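Local coordinates for protein versicolorin reductase (Brucella melitensis, PDB 4NIM) that probably acts as an NAD(P)-dependent oxidoreductase of the short-chain dehydrogenase/reductase family, interconverting a carbonyl group and an alcohol on a substrate not yet defined, at residues Ser23-Gly28 and Ala50-Ala55; Thr31-Ala36 and Arg54-Gly59; Ala127-Ile132 and Asp174-Asn179; Lys137-Asp142 and Asn187-Asn192. All blocks are in the same frame, centred on the assembly; numbering follows the deposited sequence.

Contact 1: Ser23-Gly28 and Ala50-Ala55; sequences STQGLG and AEKGRA
Thr-24 overlaps the base of Lys-52, with its CB 4.0 Å from Lys-52 CB. The threonine belongs to the glycine-rich turn of a Rossmann fold: the sequence from Ser-23 to Gly-28 supplies most of the TGxxxGxG motif that short-chain dehydrogenases/reductases use to hold a dinucleotide, so a cofactor role for the turn is probable by family. Two further approaches confirm that Thr-24 lies against the helix wall. Its backbone O is 3.9 Å from Lys-52 CB, and its CG2 is 4.1 Å from Gly-53 CA. The threonine torsion (chi1 63°) explains the second approach, since it sets OG1 between the backbone N and the carbonyl carbon and leaves CG2 to meet the glycine. The backbones come close here, Thr-24 CA and Gly-53 CA being 5.2 Å apart.

Beyond this packing the contact turns polar. Gln-25 and Lys-52 both run extended beyond CG, their chains crossing at a slant until the amide and the ammonium meet. Around the site, Ser-23 OG bonds to Ile-20 O and Cys-46 N, tying the turn to two strands, while Thr-24 also rests on Phe-69 of strand 66-71. The outer bridge is a single hydrogen bond, Lys-52 NZ to Gln-25 OE1 at 3.0 Å, which reaches the oxygen at a C=O...N angle of 130° with the nitrogen tilted 35° out of the carbonyl plane.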
loop_
_atom_site.group_PDB
_atom_site.type_symbol
_atom_site.label_atom_id
_atom_site.label_comp_id
_atom_site.label_asym_id
_atom_site.label_seq_id
_atom_site.Cartn_x
_atom_site.Cartn_y
_atom_site.Cartn_z
ATOM N N SER A 23 -4.788 -1.297 7.739
ATOM C CA SER A 23 -6.015 -2.060 7.568
ATOM C C SER A 23 -6.947 -2.097 8.770
ATOM O O SER A 23 -7.904 -2.903 8.796
ATOM C CB SER A 23 -5.684 -3.457 7.063
ATOM O OG SER A 23 -4.553 -4.000 7.728
ATOM N N THR A 24 -6.720 -1.233 9.750
ATOM C CA THR A 24 -7.672 -1.101 10.868
ATOM C C THR A 24 -8.799 -0.104 10.553
ATOM O O THR A 24 -9.772 0.029 11.302
ATOM C CB THR A 24 -6.970 -0.706 12.190
ATOM O OG1 THR A 24 -6.354 0.581 12.081
ATOM C CG2 THR A 24 -5.902 -1.703 12.549
ATOM N N GLN A 25 -8.664 0.573 9.423
ATOM C CA GLN A 25 -9.631 1.563 8.987
ATOM C C GLN A 25 -9.239 2.027 7.579
ATOM O O GLN A 25 -8.220 1.600 7.016
ATOM C CB GLN A 25 -9.624 2.730 9.953
ATOM C CG GLN A 25 -8.225 3.300 10.211
ATOM C CD GLN A 25 -8.223 4.290 11.356
ATOM O OE1 GLN A 25 -9.234 4.478 12.037
ATOM N NE2 GLN A 25 -7.085 4.939 11.578
ATOM N N GLY A 26 -10.066 2.894 7.018
ATOM C CA GLY A 26 -9.709 3.622 5.806
ATOM C C GLY A 26 -9.470 2.698 4.628
ATOM O O GLY A 26 -10.171 1.702 4.442
ATOM N N LEU A 27 -8.497 3.049 3.802
ATOM C CA LEU A 27 -8.308 2.315 2.549
ATOM C C LEU A 27 -7.886 0.860 2.753
ATOM O O LEU A 27 -8.372 -0.030 2.049
ATOM C CB LEU A 27 -7.320 3.044 1.648
ATOM C CG LEU A 27 -6.854 2.312 0.385
ATOM C CD1 LEU A 27 -8.045 1.995 -0.511
ATOM C CD2 LEU A 27 -5.806 3.160 -0.352
ATOM N N GLY A 28 -7.013 0.607 3.717
ATOM C CA GLY A 28 -6.551 -0.758 3.929
ATOM C C GLY A 28 -7.726 -1.657 4.367
ATOM O O GLY A 28 -7.814 -2.823 3.980
ATOM N N ALA A 50 -5.442 -2.113 18.884
ATOM C CA ALA A 50 -5.905 -3.465 19.158
ATOM C C ALA A 50 -7.421 -3.634 18.936
ATOM O O ALA A 50 -7.860 -4.614 18.340
ATOM C CB ALA A 50 -5.527 -3.856 20.568
ATOM N N GLU A 51 -8.208 -2.671 19.411
ATOM C CA GLU A 51 -9.655 -2.788 19.391
ATOM C C GLU A 51 -10.188 -2.753 17.962
ATOM O O GLU A 51 -10.979 -3.611 17.558
ATOM C CB GLU A 51 -10.303 -1.700 20.270
ATOM N N LYS A 52 -9.780 -1.756 17.196
ATOM C CA LYS A 52 -10.185 -1.676 15.798
ATOM C C LYS A 52 -9.718 -2.914 15.048
ATOM O O LYS A 52 -10.445 -3.464 14.219
ATOM C CB LYS A 52 -9.613 -0.418 15.141
ATOM C CG LYS A 52 -10.294 0.877 15.562
ATOM C CD LYS A 52 -9.519 2.093 15.081
ATOM C CE LYS A 52 -10.401 3.334 15.041
ATOM N NZ LYS A 52 -9.558 4.559 14.969
ATOM N N GLY A 53 -8.503 -3.374 15.348
ATOM C CA GLY A 53 -7.960 -4.558 14.687
ATOM C C GLY A 53 -8.810 -5.786 14.932
ATOM O O GLY A 53 -9.188 -6.482 13.981
ATOM N N ARG A 54 -9.106 -6.047 16.211
ATOM C CA ARG A 54 -9.982 -7.156 16.612
ATOM C C ARG A 54 -11.336 -7.025 15.919
ATOM O O ARG A 54 -11.814 -7.978 15.347
ATOM C CB ARG A 54 -10.140 -7.227 18.144
ATOM N N ALA A 55 -11.921 -5.828 15.925
ATOM C CA ALA A 55 -13.217 -5.594 15.279
ATOM C C ALA A 55 -13.152 -5.885 13.774
ATOM O O ALA A 55 -13.988 -6.603 13.238
ATOM C CB ALA A 55 -13.717 -4.179 15.539
#

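Contact 2: Thr31-Ala36 and Arg54-Gly59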
loop_
_atom_site.group_PDB
_atom_site.type_symbol
_atom_site.label_atom_id
_atom_site.label_comp_id
_atom_site.label_asym_id
_atom_site.label_seq_id
_atom_site.Cartn_x
_atom_site.Cartn_y
_atom_site.Cartn_z
ATOM N N THR A 31 -9.988 -2.306 1.396
ATOM C CA THR A 31 -9.309 -3.283 0.558
ATOM C C THR A 31 -9.488 -4.713 1.137
ATOM O O THR A 31 -9.803 -5.668 0.395
ATOM C CB THR A 31 -7.805 -2.901 0.376
ATOM O OG1 THR A 31 -7.725 -1.576 -0.196
ATOM C CG2 THR A 31 -7.115 -3.875 -0.521
ATOM N N ALA A 32 -9.270 -4.866 2.448
ATOM C CA ALA A 32 -9.362 -6.177 3.082
ATOM C C ALA A 32 -10.810 -6.711 2.948
ATOM O O ALA A 32 -10.999 -7.846 2.544
ATOM C CB ALA A 32 -8.916 -6.137 4.560
ATOM N N ARG A 33 -11.792 -5.859 3.227
ATOM C CA ARG A 33 -13.198 -6.209 3.048
ATOM C C ARG A 33 -13.514 -6.666 1.628
ATOM O O ARG A 33 -14.179 -7.695 1.428
ATOM C CB ARG A 33 -14.114 -5.037 3.436
ATOM C CG ARG A 33 -14.208 -4.820 4.940
ATOM C CD ARG A 33 -15.461 -4.017 5.328
ATOM N NE ARG A 33 -15.305 -2.667 4.802
ATOM C CZ ARG A 33 -14.663 -1.671 5.426
ATOM N NH1 ARG A 33 -14.165 -1.856 6.653
ATOM N NH2 ARG A 33 -14.539 -0.484 4.830
ATOM N N LEU A 34 -13.047 -5.924 0.628
ATOM C CA LEU A 34 -13.286 -6.314 -0.754
ATOM C C LEU A 34 -12.624 -7.682 -1.059
ATOM O O LEU A 34 -13.202 -8.538 -1.748
ATOM C CB LEU A 34 -12.756 -5.238 -1.718
ATOM C CG LEU A 34 -12.963 -5.582 -3.179
ATOM C CD1 LEU A 34 -14.460 -5.707 -3.497
ATOM C CD2 LEU A 34 -12.281 -4.569 -4.092
ATOM N N PHE A 35 -11.404 -7.862 -0.571
ATOM C CA PHE A 35 -10.664 -9.104 -0.805
ATOM C C PHE A 35 -11.452 -10.285 -0.236
ATOM O O PHE A 35 -11.566 -11.301 -0.882
ATOM C CB PHE A 35 -9.282 -9.068 -0.200
ATOM C CG PHE A 35 -8.250 -8.399 -1.076
ATOM C CD1 PHE A 35 -8.623 -7.475 -2.054
ATOM C CD2 PHE A 35 -6.915 -8.706 -0.934
ATOM C CE1 PHE A 35 -7.669 -6.898 -2.873
ATOM C CE2 PHE A 35 -5.950 -8.095 -1.746
ATOM C CZ PHE A 35 -6.330 -7.198 -2.709
ATOM N N ALA A 36 -11.976 -10.134 0.969
ATOM C CA ALA A 36 -12.828 -11.175 1.582
ATOM C C ALA A 36 -14.105 -11.422 0.768
ATOM O O ALA A 36 -14.504 -12.593 0.497
ATOM C CB ALA A 36 -13.159 -10.776 3.013
ATOM N N ARG A 54 -9.106 -6.047 16.211
ATOM C CA ARG A 54 -9.982 -7.156 16.612
ATOM C C ARG A 54 -11.336 -7.025 15.919
ATOM O O ARG A 54 -11.814 -7.978 15.347
ATOM C CB ARG A 54 -10.140 -7.227 18.144
ATOM N N ALA A 55 -11.921 -5.828 15.925
ATOM C CA ALA A 55 -13.217 -5.594 15.279
ATOM C C ALA A 55 -13.152 -5.885 13.774
ATOM O O ALA A 55 -13.988 -6.603 13.238
ATOM C CB ALA A 55 -13.717 -4.179 15.539
ATOM N N GLN A 56 -12.141 -5.378 13.088
ATOM C CA GLN A 56 -12.013 -5.694 11.656
ATOM C C GLN A 56 -11.836 -7.173 11.380
ATOM O O GLN A 56 -12.398 -7.682 10.398
ATOM C CB GLN A 56 -10.859 -4.946 10.968
ATOM C CG GLN A 56 -11.104 -3.471 10.743
ATOM C CD GLN A 56 -12.122 -3.131 9.644
ATOM O OE1 GLN A 56 -12.227 -3.785 8.610
ATOM N NE2 GLN A 56 -12.863 -2.089 9.880
ATOM N N ALA A 57 -11.022 -7.853 12.192
ATOM C CA ALA A 57 -10.782 -9.276 11.942
ATOM C C ALA A 57 -12.098 -10.052 12.037
ATOM O O ALA A 57 -12.384 -10.860 11.181
ATOM C CB ALA A 57 -9.742 -9.852 12.888
ATOM N N ALA A 58 -12.897 -9.774 13.058
ATOM C CA ALA A 58 -14.196 -10.493 13.243
ATOM C C ALA A 58 -15.110 -10.181 12.050
ATOM O O ALA A 58 -15.721 -11.077 11.472
ATOM C CB ALA A 58 -14.856 -10.108 14.557
ATOM N N GLY A 59 -15.119 -8.918 11.625
ATOM C CA GLY A 59 -15.818 -8.538 10.407
ATOM C C GLY A 59 -15.350 -9.286 9.169
ATOM O O GLY A 59 -16.162 -9.656 8.335
#
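Arg-33 NH1 is the polar atom on which this contact turns, lying 3.4 Å from Gln-56 OE1 and 3.5 Å from Gln-56 NE2. The second pair sets two donors side by side, so it is a proximity and not a bond. NE2 sits at the edge of the guanidinium, in its plane, whereas OE1 comes up obliquely. The guanidinium and amide planes are 54° apart, which rules out a flat stack of the two groups.

Both side chains are bent where they meet. Arg-33 leaves its helix with CG beside the backbone N and folds at chi3 (-67°), so the guanidinium runs alongside the groove with NH1 turned to the amide. Gln-56 starts in the same way and turns at chi2 (-72°), so that its amide projects across the groove between helices 26-37 and 50-63. The backbones stay well separated: the nearest CA atoms, Arg-33 CA and Gly-59 CA, are 8.2 Å apart. Beneath the polar pair, Ala-32 and Gln-56 both rest on Ile-45 of strand 42-47, the strand that links the two helices in the chain. This is the first part of the Rossmann fold, where consecutive beta-alpha-beta units place adjacent helices on one side of a parallel sheet.

With 82 Å² buried in all, and the meeting reduced to one nitrogen against one amide, the interaction is light and near the surface. The positive guanidinium would be drawn to the carbonyl end of the amide and opposed by its NH2 end at nearly the same distance, which implies a weak electrostatic link, probably softened further by solvent.

Contact 3: Ala127-Ile132 and Asp174-Asn179. With EDO (1,2-ethanediol), chain B.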
loop_
_atom_site.group_PDB
_atom_site.type_symbol
_atom_site.label_atom_id
_atom_site.label_comp_id
_atom_site.label_asym_id
_atom_site.label_seq_id
_atom_site.Cartn_x
_atom_site.Cartn_y
_atom_site.Cartn_z
ATOM N N ALA A 127 9.029 0.994 5.394
ATOM C CA ALA A 127 8.099 -0.109 5.709
ATOM C C ALA A 127 7.767 -0.897 4.439
ATOM O O ALA A 127 7.989 -2.109 4.422
ATOM C CB ALA A 127 6.896 0.366 6.469
ATOM N N PRO A 128 7.350 -0.234 3.347
ATOM C CA PRO A 128 7.216 -1.024 2.113
ATOM C C PRO A 128 8.457 -1.776 1.715
ATOM O O PRO A 128 8.357 -2.923 1.292
ATOM C CB PRO A 128 6.814 0.020 1.088
ATOM C CG PRO A 128 5.979 0.995 1.908
ATOM C CD PRO A 128 6.673 1.072 3.221
ATOM N N PHE A 129 9.634 -1.128 1.761
ATOM C CA PHE A 129 10.834 -1.844 1.428
ATOM C C PHE A 129 10.979 -3.196 2.162
ATOM O O PHE A 129 11.220 -4.236 1.528
ATOM C CB PHE A 129 12.069 -0.908 1.608
ATOM C CG PHE A 129 13.359 -1.480 1.106
ATOM C CD1 PHE A 129 14.070 -2.444 1.834
ATOM C CD2 PHE A 129 13.906 -1.000 -0.076
ATOM C CE1 PHE A 129 15.269 -2.963 1.343
ATOM C CE2 PHE A 129 15.070 -1.514 -0.573
ATOM C CZ PHE A 129 15.784 -2.473 0.132
ATOM N N PHE A 130 10.855 -3.189 3.482
ATOM C CA PHE A 130 11.112 -4.369 4.259
ATOM C C PHE A 130 9.918 -5.357 4.237
ATOM O O PHE A 130 10.139 -6.542 4.240
ATOM C CB PHE A 130 11.617 -4.010 5.658
ATOM C CG PHE A 130 13.002 -3.541 5.605
ATOM C CD1 PHE A 130 14.029 -4.463 5.420
ATOM C CD2 PHE A 130 13.304 -2.211 5.546
ATOM C CE1 PHE A 130 15.335 -4.030 5.246
ATOM C CE2 PHE A 130 14.611 -1.780 5.362
ATOM C CZ PHE A 130 15.627 -2.701 5.239
ATOM N N LEU A 131 8.717 -4.862 4.035
ATOM C CA LEU A 131 7.551 -5.777 3.796
ATOM C C LEU A 131 7.713 -6.487 2.454
ATOM O O LEU A 131 7.472 -7.690 2.332
ATOM C CB LEU A 131 6.246 -4.991 3.807
ATOM C CG LEU A 131 5.855 -4.492 5.199
ATOM C CD1 LEU A 131 4.876 -3.341 5.083
ATOM C CD2 LEU A 131 5.233 -5.646 5.945
ATOM N N ILE A 132 8.197 -5.737 1.459
ATOM C CA ILE A 132 8.453 -6.295 0.147
ATOM C C ILE A 132 9.569 -7.338 0.238
ATOM O O ILE A 132 9.439 -8.429 -0.328
ATOM C CB ILE A 132 8.804 -5.196 -0.880
ATOM C CG1 ILE A 132 7.551 -4.389 -1.258
ATOM C CG2 ILE A 132 9.380 -5.795 -2.162
ATOM C CD1 ILE A 132 7.828 -3.055 -1.932
ATOM N N ASP A 174 7.767 5.142 -5.728
ATOM C CA ASP A 174 7.624 4.911 -7.171
ATOM C C ASP A 174 8.905 4.344 -7.748
ATOM O O ASP A 174 8.854 3.397 -8.529
ATOM C CB ASP A 174 7.282 6.177 -7.925
ATOM C CG ASP A 174 5.885 6.716 -7.632
ATOM O OD1 ASP A 174 5.219 6.203 -6.707
ATOM O OD2 ASP A 174 5.453 7.656 -8.397
ATOM N N THR A 175 10.054 4.965 -7.450
ATOM C CA THR A 175 11.300 4.388 -7.886
ATOM C C THR A 175 11.535 2.946 -7.433
ATOM O O THR A 175 11.948 2.060 -8.210
ATOM C CB THR A 175 12.491 5.266 -7.495
ATOM O OG1 THR A 175 12.331 6.530 -8.146
ATOM C CG2 THR A 175 13.780 4.604 -7.926
ATOM N N LEU A 176 11.262 2.703 -6.166
ATOM C CA LEU A 176 11.292 1.337 -5.626
ATOM C C LEU A 176 10.338 0.333 -6.318
ATOM O O LEU A 176 10.744 -0.775 -6.641
ATOM C CB LEU A 176 11.028 1.382 -4.129
ATOM C CG LEU A 176 11.262 0.065 -3.399
ATOM C CD1 LEU A 176 12.718 -0.338 -3.438
ATOM C CD2 LEU A 176 10.718 0.146 -1.956
ATOM N N THR A 177 9.140 0.784 -6.654
ATOM C CA THR A 177 8.192 -0.043 -7.388
ATOM C C THR A 177 8.857 -0.486 -8.681
ATOM O O THR A 177 8.840 -1.671 -9.011
ATOM C CB THR A 177 6.882 0.723 -7.700
ATOM O OG1 THR A 177 6.182 1.025 -6.463
ATOM C CG2 THR A 177 5.985 -0.078 -8.686
ATOM N N ARG A 178 9.488 0.443 -9.401
ATOM C CA ARG A 178 10.074 0.072 -10.687
ATOM C C ARG A 178 11.295 -0.795 -10.495
ATOM O O ARG A 178 11.490 -1.772 -11.207
ATOM C CB ARG A 178 10.417 1.287 -11.528
ATOM C CG ARG A 178 9.185 2.079 -11.977
ATOM C CD ARG A 178 9.677 2.972 -13.064
ATOM N NE ARG A 178 8.663 3.776 -13.704
ATOM C CZ ARG A 178 8.410 5.050 -13.439
ATOM N NH1 ARG A 178 9.075 5.709 -12.464
ATOM N NH2 ARG A 178 7.440 5.633 -14.155
ATOM N N ASN A 179 12.124 -0.453 -9.519
ATOM C CA ASN A 179 13.362 -1.236 -9.259
ATOM C C ASN A 179 13.030 -2.666 -8.906
ATOM O O ASN A 179 13.603 -3.632 -9.439
ATOM C CB ASN A 179 14.178 -0.572 -8.137
ATOM C CG ASN A 179 15.496 -1.264 -7.906
ATOM O OD1 ASN A 179 15.533 -2.310 -7.291
ATOM N ND2 ASN A 179 16.609 -0.626 -8.367
HETATM C C1 EDO B . 6.995 9.540 -10.736
HETATM O O1 EDO B . 6.416 8.213 -10.747
HETATM C C2 EDO B . 7.971 9.761 -9.567
HETATM O O2 EDO B . 9.257 9.103 -9.714
#
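Leu-176 meets Phe-129 and Ile-132 with its two methyls, in helix-to-helix packing of the Rossmann fold between helices 114-142 and 164-183. Its CB points at the opposing helix, and chi1 of -170° turns CG away from the backbone N, so that CB and CG serve as the stem. At the tip, CD1 meets the ring, 3.6 Å from Phe-129 CD2 and 3.9 Å from Phe-129 CE2. Leu-176 CD2 lies against the base of the phenylalanine, 3.9 Å from Phe-129 CA and also near Phe-129 CD2, and reaches Ile-132 CD1 at 4.3 Å. The two side chains, leucine and phenylalanine, cross at about a right angle, and CD1 approaches the ring obliquely.

In many short-chain dehydrogenases/reductases the corresponding pair of helices also forms a subunit interface. Here the assembly is one chain, but Phe-129 and Ile-132 touch a crystal neighbour. Helix 114-142 is kinked at Pro-128, whose N makes no bond to the preceding turn. Within the same helix Phe-129 packs on its neighbour, its CD1 standing 3.6 Å above the centre of the Phe-130 ring. Leu-131, on another side, faces strand 96-99 and helix 77-91.

Helix 164-183 turns a second, polar side away from this apolar seam. Asp-174 OD1 bonds to Ser-152 OG, and Asp-174 OD2 to both Ser-156 OG and Asn-195 ND2, which together would fix the rotation of the carboxylate. A 1,2-ethanediol, probably from the crystallisation liquor, adds one more bond to that acid: its O1 donates to Asp-174 OD2 at 2.6 Å.

Contact 4: Lys137-Asp142 and Asn187-Asn192; sequences KLFRRD and NRIRVN
Phe-139 and Ile-189 carry the contact, and the two branches of the isoleucine divide the work. Ile-189 CG2, set opposite the backbone N, meets Phe-139 CD2 at 3.7 Å, approaching the ring obliquely. CG1 lies beside that N, and chi2 of 163° stretches CD1 outward until it is 3.7 Å from Phe-139 CB. In the phenylalanine, chi1 of -65° puts CG beside the backbone N and the ring alongside the isoleucine.

Farther out, Arg-140 CG lies 3.9 Å from Asn-187 ND2. The arginine bends at chi3 (74°); ND2 lies at the guanidinium edge, near its plane, but touches the aliphatic CG and makes no hydrogen bond to the charged group.

Next in sequence, Arg-141 grips Asp-142 side-on: NE bonds to OD1 at 3.0 Å and NH2 to OD2 at 2.9 Å. Its NH1 has a second acid partner, Asp-88 of helix 77-91, so the end of helix 114-142 is linked to that helix by charge.

Phe-139 also touches Ile-148 of strand 147-153, and Ile-189 touches Val-184. The aromatic thus fills in between the last turns of a helix and the run into strand 190-196, an apolar alpha/beta layer of the kind that typifies the Rossmann fold.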
loop_
_atom_site.group_PDB
_atom_site.type_symbol
_atom_site.label_atom_id
_atom_site.label_comp_id
_atom_site.label_asym_id
_atom_site.label_seq_id
_atom_site.Cartn_x
_atom_site.Cartn_y
_atom_site.Cartn_z
ATOM N N LYS A 137 10.774 -13.107 -0.214
ATOM C CA LYS A 137 11.422 -14.300 0.294
ATOM C C LYS A 137 10.386 -15.479 0.337
ATOM O O LYS A 137 10.701 -16.588 -0.061
ATOM C CB LYS A 137 11.987 -14.055 1.681
ATOM C CG LYS A 137 13.251 -13.163 1.727
ATOM C CD LYS A 137 13.646 -12.867 3.174
ATOM C CE LYS A 137 14.792 -11.842 3.273
ATOM N NZ LYS A 137 15.059 -11.436 4.679
ATOM N N LEU A 138 9.166 -15.208 0.764
ATOM C CA LEU A 138 8.108 -16.266 0.760
ATOM C C LEU A 138 7.693 -16.637 -0.662
ATOM O O LEU A 138 7.481 -17.813 -0.961
ATOM C CB LEU A 138 6.888 -15.819 1.548
ATOM C CG LEU A 138 7.134 -15.603 3.045
ATOM C CD1 LEU A 138 5.799 -15.356 3.737
ATOM C CD2 LEU A 138 7.889 -16.759 3.661
ATOM N N PHE A 139 7.540 -15.642 -1.537
ATOM C CA PHE A 139 7.152 -15.946 -2.910
ATOM C C PHE A 139 8.173 -16.906 -3.528
ATOM O O PHE A 139 7.790 -17.923 -4.118
ATOM C CB PHE A 139 7.053 -14.717 -3.766
ATOM C CG PHE A 139 5.962 -13.736 -3.360
ATOM C CD1 PHE A 139 4.780 -14.144 -2.733
ATOM C CD2 PHE A 139 6.106 -12.392 -3.704
ATOM C CE1 PHE A 139 3.796 -13.212 -2.415
ATOM C CE2 PHE A 139 5.144 -11.458 -3.382
ATOM C CZ PHE A 139 3.980 -11.882 -2.743
ATOM N N ARG A 140 9.454 -16.601 -3.361
ATOM C CA ARG A 140 10.516 -17.467 -3.898
ATOM C C ARG A 140 10.544 -18.856 -3.272
ATOM O O ARG A 140 10.757 -19.837 -3.980
ATOM C CB ARG A 140 11.877 -16.816 -3.739
ATOM C CG ARG A 140 12.005 -15.562 -4.580
ATOM C CD ARG A 140 13.219 -14.745 -4.199
ATOM N NE ARG A 140 14.498 -15.299 -4.626
ATOM C CZ ARG A 140 15.422 -15.832 -3.836
ATOM N NH1 ARG A 140 15.250 -15.963 -2.527
ATOM N NH2 ARG A 140 16.571 -16.145 -4.364
ATOM N N ARG A 141 10.399 -18.935 -1.948
ATOM C CA ARG A 141 10.473 -20.190 -1.241
ATOM C C ARG A 141 9.400 -21.149 -1.793
ATOM O O ARG A 141 9.670 -22.345 -1.959
ATOM C CB ARG A 141 10.221 -19.963 0.254
ATOM C CG ARG A 141 10.295 -21.248 1.064
ATOM C CD ARG A 141 9.825 -21.043 2.482
ATOM N NE ARG A 141 8.373 -20.960 2.521
ATOM C CZ ARG A 141 7.672 -20.562 3.570
ATOM N NH1 ARG A 141 8.294 -20.215 4.704
ATOM N NH2 ARG A 141 6.346 -20.530 3.480
ATOM N N ASP A 142 8.196 -20.635 -2.069
ATOM C CA ASP A 142 7.072 -21.506 -2.418
ATOM C C ASP A 142 6.751 -21.416 -3.933
ATOM O O ASP A 142 5.764 -21.960 -4.373
ATOM C CB ASP A 142 5.847 -21.170 -1.574
ATOM C CG ASP A 142 6.047 -21.435 -0.104
ATOM O OD1 ASP A 142 6.894 -22.276 0.231
ATOM O OD2 ASP A 142 5.357 -20.798 0.721
ATOM N N ASN A 187 11.020 -14.004 -12.057
ATOM C CA ASN A 187 10.263 -14.712 -11.039
ATOM C C ASN A 187 8.760 -14.688 -11.274
ATOM O O ASN A 187 8.042 -15.469 -10.639
ATOM C CB ASN A 187 10.510 -14.136 -9.657
ATOM C CG ASN A 187 11.952 -14.078 -9.312
ATOM O OD1 ASN A 187 12.680 -13.213 -9.814
ATOM N ND2 ASN A 187 12.404 -14.986 -8.430
ATOM N N ARG A 188 8.288 -13.807 -12.157
ATOM C CA ARG A 188 6.855 -13.606 -12.357
ATOM C C ARG A 188 6.197 -13.109 -11.070
ATOM O O ARG A 188 5.029 -13.429 -10.775
ATOM C CB ARG A 188 6.187 -14.878 -12.925
ATOM C CG ARG A 188 6.696 -15.201 -14.321
ATOM C CD ARG A 188 5.914 -16.336 -14.989
ATOM N NE ARG A 188 6.591 -17.616 -14.806
ATOM C CZ ARG A 188 6.044 -18.811 -15.011
ATOM N NH1 ARG A 188 4.786 -18.934 -15.439
ATOM N NH2 ARG A 188 6.772 -19.904 -14.795
ATOM N N ILE A 189 6.979 -12.339 -10.305
ATOM C CA ILE A 189 6.464 -11.602 -9.180
ATOM C C ILE A 189 6.193 -10.194 -9.681
ATOM O O ILE A 189 7.129 -9.519 -10.196
ATOM C CB ILE A 189 7.436 -11.557 -7.986
ATOM C CG1 ILE A 189 7.698 -12.952 -7.461
ATOM C CG2 ILE A 189 6.853 -10.637 -6.903
ATOM C CD1 ILE A 189 8.932 -13.094 -6.564
ATOM N N ARG A 190 4.948 -9.724 -9.513
ATOM C CA ARG A 190 4.529 -8.478 -10.156
ATOM C C ARG A 190 4.418 -7.423 -9.083
ATOM O O ARG A 190 3.979 -7.744 -7.981
ATOM C CB ARG A 190 3.202 -8.641 -10.870
ATOM C CG ARG A 190 3.309 -9.690 -11.944
ATOM C CD ARG A 190 2.030 -9.809 -12.737
ATOM N NE ARG A 190 0.870 -10.069 -11.900
ATOM C CZ ARG A 190 -0.122 -9.205 -11.649
ATOM N NH1 ARG A 190 -0.141 -7.974 -12.167
ATOM N NH2 ARG A 190 -1.172 -9.617 -10.935
ATOM N N VAL A 191 4.948 -6.243 -9.366
ATOM C CA VAL A 191 4.933 -5.107 -8.426
ATOM C C VAL A 191 4.465 -3.842 -9.150
ATOM O O VAL A 191 5.142 -3.343 -10.052
ATOM C CB VAL A 191 6.315 -4.852 -7.822
ATOM C CG1 VAL A 191 6.210 -3.866 -6.654
ATOM C CG2 VAL A 191 6.969 -6.174 -7.371
ATOM N N ASN A 192 3.345 -3.309 -8.718
ATOM C CA ASN A 192 2.721 -2.182 -9.368
ATOM C C ASN A 192 2.326 -1.152 -8.347
ATOM O O ASN A 192 2.180 -1.456 -7.135
ATOM C CB ASN A 192 1.499 -2.626 -10.147
ATOM C CG ASN A 192 1.851 -3.480 -11.332
ATOM O OD1 ASN A 192 2.402 -3.010 -12.325
ATOM N ND2 ASN A 192 1.486 -4.739 -11.245
#

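The four contacts are arranged around one parallel seven-stranded sheet with strand order 3-2-1-4-5-6-7. Contacts 1 and 2 share helices 26-37 and 50-63 and lie with centres 8 Å apart, touching through Gln-56 CG, which is 3.8 Å from Thr-24 O. Contacts 3 and 4 both use helix 114-142; their centres are 13 Å apart, and Thr-177 CG2 meets Val-191 O at 3.6 Å. Along the chain contacts 1 and 2 close before the other pair opens, while the segments of 3 and 4 alternate. Contacts 1 and 3 lie on opposite sides of the chain's centre, with their own centres about 23 Å apart, so they pack separate regions, which the continuous sheet joins.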